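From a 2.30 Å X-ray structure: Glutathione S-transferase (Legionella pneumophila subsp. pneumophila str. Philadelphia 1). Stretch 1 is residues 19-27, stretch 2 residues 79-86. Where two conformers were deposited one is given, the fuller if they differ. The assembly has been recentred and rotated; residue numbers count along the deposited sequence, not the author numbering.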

# COMPACT_ATOMS: atom_id res chain seq x y z
N ILE A 19 -5.34 10.77 12.55
CA ILE A 19 -4.07 11.08 13.22
C ILE A 19 -3.20 12.06 12.40
O ILE A 19 -2.70 13.05 12.93
CB ILE A 19 -3.23 9.81 13.46
CG1 ILE A 19 -4.08 8.70 14.09
CG2 ILE A 19 -1.98 10.16 14.29
CD1 ILE A 19 -3.28 7.54 14.64
N ALA A 20 -3.02 11.75 11.12
CA ALA A 20 -2.20 12.58 10.25
C ALA A 20 -2.68 14.02 10.26
O ALA A 20 -1.88 14.95 10.29
CB ALA A 20 -2.21 12.03 8.84
N LEU A 21 -4.00 14.20 10.21
CA LEU A 21 -4.56 15.55 10.16
C LEU A 21 -4.29 16.31 11.46
O LEU A 21 -4.09 17.53 11.44
CB LEU A 21 -6.06 15.51 9.85
CG LEU A 21 -6.41 15.22 8.39
CD1 LEU A 21 -7.90 14.90 8.18
CD2 LEU A 21 -5.99 16.37 7.50
N ASN A 22 -4.26 15.60 12.57
CA ASN A 22 -4.01 16.23 13.85
C ASN A 22 -2.55 16.59 13.99
O ASN A 22 -2.20 17.73 14.25
CB ASN A 22 -4.45 15.33 15.01
CG ASN A 22 -5.95 15.11 15.05
OD1 ASN A 22 -6.43 14.20 15.73
ND2 ASN A 22 -6.69 15.93 14.32
N LEU A 23 -1.68 15.59 13.82
CA LEU A 23 -0.25 15.78 13.98
C LEU A 23 0.27 17.04 13.31
O LEU A 23 1.03 17.81 13.90
CB LEU A 23 0.49 14.56 13.44
CG LEU A 23 0.47 13.39 14.40
CD1 LEU A 23 1.29 12.23 13.86
CD2 LEU A 23 1.04 13.87 15.71
N LYS A 24 -0.14 17.26 12.06
CA LYS A 24 0.34 18.42 11.32
C LYS A 24 -0.62 19.58 11.46
O LYS A 24 -0.61 20.52 10.68
CB LYS A 24 0.57 18.05 9.84
N LYS A 25 -1.47 19.49 12.48
CA LYS A 25 -2.36 20.58 12.86
C LYS A 25 -3.08 21.22 11.68
O LYS A 25 -3.21 22.44 11.60
CB LYS A 25 -1.61 21.65 13.65
CG LYS A 25 -1.04 21.14 14.97
CD LYS A 25 -0.41 22.29 15.75
CE LYS A 25 -0.34 22.00 17.25
NZ LYS A 25 -0.21 23.25 18.07
N ILE A 26 -3.57 20.39 10.76
CA ILE A 26 -4.33 20.90 9.64
C ILE A 26 -5.78 21.09 10.01
O ILE A 26 -6.43 20.17 10.49
CB ILE A 26 -4.28 19.95 8.43
CG1 ILE A 26 -2.84 19.78 7.94
CG2 ILE A 26 -5.16 20.47 7.30
CD1 ILE A 26 -2.08 18.73 8.68
N ALA A 27 -6.30 22.29 9.77
CA ALA A 27 -7.73 22.55 9.92
C ALA A 27 -8.54 21.85 8.84
O ALA A 27 -8.37 22.12 7.64
CB ALA A 27 -8.00 24.05 9.90
N ILE A 79 1.18 19.55 0.58
CA ILE A 79 0.64 20.90 0.69
C ILE A 79 0.91 21.51 2.07
O ILE A 79 0.93 22.74 2.22
CB ILE A 79 -0.86 20.94 0.38
CG1 ILE A 79 -1.66 20.18 1.44
CG2 ILE A 79 -1.14 20.35 -0.99
CD1 ILE A 79 -3.15 20.33 1.29
N HIS A 80 1.12 20.67 3.08
CA HIS A 80 1.44 21.15 4.42
C HIS A 80 2.71 20.49 4.92
O HIS A 80 2.68 19.62 5.79
CB HIS A 80 0.28 20.93 5.39
CG HIS A 80 -0.82 21.94 5.26
ND1 HIS A 80 -1.99 21.68 4.57
CD2 HIS A 80 -0.93 23.20 5.72
CE1 HIS A 80 -2.77 22.75 4.62
NE2 HIS A 80 -2.15 23.69 5.31
N PRO A 81 3.86 20.93 4.37
CA PRO A 81 5.20 20.42 4.67
C PRO A 81 5.58 20.56 6.13
O PRO A 81 6.42 19.79 6.60
CB PRO A 81 6.11 21.31 3.80
CG PRO A 81 5.23 21.81 2.72
CD PRO A 81 3.89 21.99 3.35
N GLU A 82 5.00 21.53 6.84
CA GLU A 82 5.27 21.69 8.27
C GLU A 82 4.77 20.48 9.05
O GLU A 82 3.83 19.81 8.62
CB GLU A 82 4.60 22.96 8.82
CG GLU A 82 5.05 24.24 8.17
CD GLU A 82 4.44 24.44 6.79
OE1 GLU A 82 3.42 23.77 6.48
OE2 GLU A 82 4.98 25.28 6.02
N MSE A 83 5.40 20.23 10.19
CA MSE A 83 5.18 19.00 10.95
C MSE A 83 5.39 17.80 10.06
O MSE A 83 4.47 17.01 9.83
CB MSE A 83 3.77 18.97 11.56
CG MSE A 83 3.72 19.39 13.03
SE MSE A 83 3.84 21.32 13.32
CE MSE A 83 2.44 21.93 12.08
N PRO A 84 6.61 17.65 9.54
CA PRO A 84 6.93 16.55 8.64
C PRO A 84 6.63 15.21 9.31
O PRO A 84 6.94 15.02 10.49
CB PRO A 84 8.44 16.69 8.46
CG PRO A 84 8.89 17.41 9.72
CD PRO A 84 7.81 18.43 9.89
N LEU A 85 6.03 14.30 8.55
CA LEU A 85 5.80 12.95 9.05
C LEU A 85 6.94 12.03 8.65
O LEU A 85 6.96 10.85 8.99
CB LEU A 85 4.46 12.42 8.55
CG LEU A 85 3.26 13.26 9.02
CD1 LEU A 85 1.98 12.82 8.33
CD2 LEU A 85 3.12 13.18 10.53
N LEU A 86 7.91 12.60 7.94
CA LEU A 86 9.06 11.84 7.49
C LEU A 86 10.34 12.65 7.57
O LEU A 86 10.33 13.86 7.36
CB LEU A 86 8.84 11.38 6.05
CG LEU A 86 7.82 10.25 5.91
CD1 LEU A 86 7.22 10.24 4.52
CD2 LEU A 86 8.46 8.91 6.24

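Stretch 1 is the last turn of a helix and the loop that follows it. Leu23 N donates to Ile19 O at 2.9 Å, and Lys24 is the first residue to leave helical phi/psi. The chain then tightens rather than running on: Lys25 takes a left-handed conformation (46/43), its N bonds to Asn22 O at 2.6 Å, and Ile26 N reaches back to Leu21 O at 3.0 Å. Stretch 2 leaves its own helix at His80 and has no regular structure through to Leu86. It too has a positive-phi residue, the selenomethionine Met83 (54/62), and here the CA atoms come nearest, Lys24 CA and Met83 CA being 4.9 Å apart.

Met83 fills this narrow gap with the start of its own side chain: its CA-to-CB bond points toward stretch 1. Lys24 CA lies 3.5 Å from Met83 CB, and Met83 CG sits 3.2 Å from Leu23 O, the carbonyl at the helix end. The Lys24 side chain is modelled only as far as CB, which is 3.7 Å from Met83 CB, so the model says nothing of where its amine goes.

On one flank of this crossing point, the CA-to-CB bond of Leu85 points toward stretch 1, and its side chain meets two residues three positions apart in the helix, close to one turn: its CD2 is 3.9 Å from Leu23 CD1, and its CD1 is 4.3 Å from Ala20 CB. On another, Ile26 covers a face of the His80 ring, with CG1 4.2 Å from the ring centroid and 24° off the normal, a CH-pi contact. His80 ND1 pays for it, being buried here without a polar partner anywhere in the model.

No hydrogen bond crosses between the modelled atoms, and 364 Å² is buried in all. The rule to read is one of shape: a close approach with Met83 CB and CG in the gap, and aliphatic and ring packing beside it.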